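Local coordinates for protein glycoside hydrolase family 81 (Clostridium thermocellum, PDB 6FOP) that probably hydrolyses internal beta-1,3 linkages of glucans such as laminarin, as a family 81 glycoside hydrolase of the cellulosome, at residues 449-455 against 463-469. Coordinates in Å, arbitrary orientation, origin at the centre of the assembly. Residue numbers count along the deposited sequence, not the author numbering.
With CA (calcium ion), chain B.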
# COMPACT_ATOMS: atom_id res chain seq x y z
N LEU A 449 10.62 -14.56 -7.47
CA LEU A 449 11.55 -13.71 -6.71
C LEU A 449 11.17 -12.21 -6.77
O LEU A 449 11.28 -11.49 -5.77
CB LEU A 449 13.00 -13.93 -7.12
CG LEU A 449 13.68 -15.24 -6.73
CD1 LEU A 449 15.15 -15.13 -7.08
CD2 LEU A 449 13.58 -15.54 -5.26
N LEU A 450 10.68 -11.74 -7.93
CA LEU A 450 10.17 -10.35 -8.01
C LEU A 450 8.95 -10.19 -7.12
O LEU A 450 8.82 -9.17 -6.43
CB LEU A 450 9.81 -9.92 -9.46
CG LEU A 450 10.95 -9.35 -10.28
CD1 LEU A 450 12.06 -10.33 -10.53
CD2 LEU A 450 10.41 -8.79 -11.59
N ILE A 451 8.06 -11.19 -7.11
CA ILE A 451 6.91 -11.14 -6.22
C ILE A 451 7.38 -11.06 -4.75
O ILE A 451 6.87 -10.23 -3.98
CB ILE A 451 5.96 -12.34 -6.40
CG1 ILE A 451 5.43 -12.38 -7.84
CG2 ILE A 451 4.80 -12.27 -5.38
CD1 ILE A 451 4.54 -13.57 -8.15
N LYS A 452 8.36 -11.88 -4.39
CA LYS A 452 8.87 -11.89 -3.02
C LYS A 452 9.57 -10.61 -2.67
O LYS A 452 9.49 -10.16 -1.51
CB LYS A 452 9.77 -13.11 -2.73
CG LYS A 452 9.01 -14.40 -2.64
CD LYS A 452 9.96 -15.58 -2.48
CE LYS A 452 9.22 -16.82 -2.01
NZ LYS A 452 8.92 -16.76 -0.56
N ASP A 453 10.27 -9.96 -3.60
CA ASP A 453 10.88 -8.71 -3.25
C ASP A 453 9.83 -7.67 -2.82
O ASP A 453 10.06 -6.95 -1.85
CB ASP A 453 11.73 -8.13 -4.39
CG ASP A 453 12.40 -6.83 -3.99
OD1 ASP A 453 13.37 -6.87 -3.18
OD2 ASP A 453 11.94 -5.77 -4.47
N ILE A 454 8.69 -7.60 -3.52
CA ILE A 454 7.71 -6.55 -3.23
C ILE A 454 6.61 -6.96 -2.27
O ILE A 454 6.01 -6.09 -1.64
CB ILE A 454 7.09 -5.98 -4.51
CG1 ILE A 454 6.21 -7.00 -5.27
CG2 ILE A 454 8.22 -5.41 -5.39
CD1 ILE A 454 5.51 -6.41 -6.49
N ALA A 455 6.38 -8.26 -2.13
CA ALA A 455 5.19 -8.81 -1.48
C ALA A 455 5.42 -10.25 -0.99
O ALA A 455 4.58 -11.10 -1.14
CB ALA A 455 3.99 -8.73 -2.42
N ARG A 463 15.02 -14.23 2.99
CA ARG A 463 15.73 -13.49 1.94
C ARG A 463 15.09 -12.14 1.64
O ARG A 463 15.75 -11.25 1.12
CB ARG A 463 15.76 -14.31 0.65
CG ARG A 463 16.51 -15.63 0.76
CD ARG A 463 16.36 -16.48 -0.50
NE ARG A 463 14.94 -16.80 -0.71
CZ ARG A 463 14.43 -17.37 -1.80
NH1 ARG A 463 15.22 -17.72 -2.81
NH2 ARG A 463 13.13 -17.58 -1.87
N PHE A 464 13.80 -12.01 1.95
CA PHE A 464 13.03 -10.80 1.69
C PHE A 464 12.14 -10.55 2.89
O PHE A 464 11.66 -11.50 3.49
CB PHE A 464 12.15 -10.97 0.43
CG PHE A 464 12.93 -11.32 -0.81
CD1 PHE A 464 13.61 -10.36 -1.52
CD2 PHE A 464 13.06 -12.65 -1.20
CE1 PHE A 464 14.36 -10.69 -2.62
CE2 PHE A 464 13.81 -12.99 -2.31
CZ PHE A 464 14.46 -12.01 -3.02
N PRO A 465 11.89 -9.27 3.22
CA PRO A 465 11.04 -9.00 4.36
C PRO A 465 9.57 -9.28 4.02
O PRO A 465 9.21 -9.40 2.84
CB PRO A 465 11.29 -7.52 4.63
CG PRO A 465 11.54 -6.95 3.26
CD PRO A 465 12.26 -8.04 2.50
N PHE A 466 8.73 -9.40 5.03
CA PHE A 466 7.31 -9.68 4.85
C PHE A 466 6.61 -8.47 4.26
O PHE A 466 6.68 -7.38 4.81
CB PHE A 466 6.69 -10.04 6.19
CG PHE A 466 5.25 -10.47 6.11
CD1 PHE A 466 4.91 -11.71 5.58
CD2 PHE A 466 4.25 -9.68 6.65
CE1 PHE A 466 3.59 -12.09 5.54
CE2 PHE A 466 2.93 -10.07 6.62
CZ PHE A 466 2.61 -11.28 6.07
N LEU A 467 5.95 -8.65 3.11
CA LEU A 467 5.13 -7.61 2.48
C LEU A 467 5.80 -6.25 2.42
O LEU A 467 5.33 -5.26 3.04
CB LEU A 467 3.76 -7.53 3.16
CG LEU A 467 2.85 -8.75 3.16
CD1 LEU A 467 1.53 -8.41 3.83
CD2 LEU A 467 2.63 -9.30 1.74
N ARG A 468 6.88 -6.16 1.66
CA ARG A 468 7.65 -4.93 1.62
C ARG A 468 6.81 -3.68 1.40
O ARG A 468 6.64 -2.85 2.32
CB ARG A 468 8.79 -4.97 0.61
CG ARG A 468 9.72 -3.77 0.68
CD ARG A 468 10.65 -3.64 -0.50
NE ARG A 468 11.43 -4.85 -0.69
CZ ARG A 468 12.52 -5.19 -0.02
NH1 ARG A 468 13.04 -4.40 0.94
NH2 ARG A 468 13.11 -6.35 -0.25
N ASN A 469 6.28 -3.49 0.19
CA ASN A 469 5.65 -2.20 -0.09
C ASN A 469 4.28 -1.98 0.57
O ASN A 469 3.92 -0.83 0.88
CB ASN A 469 5.59 -1.93 -1.58
CG ASN A 469 6.98 -1.76 -2.15
OD1 ASN A 469 7.59 -2.75 -2.57
ND2 ASN A 469 7.50 -0.55 -2.13
CA CA B . 5.21 -3.31 4.30
O HOH W 1 8.43 -8.29 0.46
O HOH W 2 5.21 -5.17 5.81
O HOH W 3 4.76 -1.01 3.70
O HOH W 4 4.44 -2.25 6.35
O HOH W 5 7.40 -2.94 5.14
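The last turn of a helix has carbonyls with no further turn to bond them, and here the returning loop 463-469 supplies donors. R468 suits this because its long side chain carries a guanidinium with several donors: NE donates to D453 O (2.8 Å), while NH2 forms a salt bridge with D453 OD1 at 3.0 Å, weak as a hydrogen bond. G398 O also accepts from NH2, and T37 takes NH1. The buried D453 carboxylate is satisfied further by T399, the L400 amide and H416. Next along, I454 O accepts from the backbone N of N469 (3.2 Å, nearly straight), whereas N469 OD1 is buried without a partner. Water 1 lies 2.9 Å from K452 O and 2.7 Å from P465 O, and accepts from R468 N at 2.9 Å. F464 brings apolar bulk, laying one ring face over the K452-D453 peptide and meeting L449 (CE2 to CD2, 3.9 Å). K452 and R463 keep their like charges tolerable by sharing D461. L467 O lies 2.3 Å and R468 O 2.5 Å from the calcium ion; F470 O and four waters complete seven ligands, a main-chain calcium site in a loop closing off a helix C-terminus within the family's helical C-terminal domain.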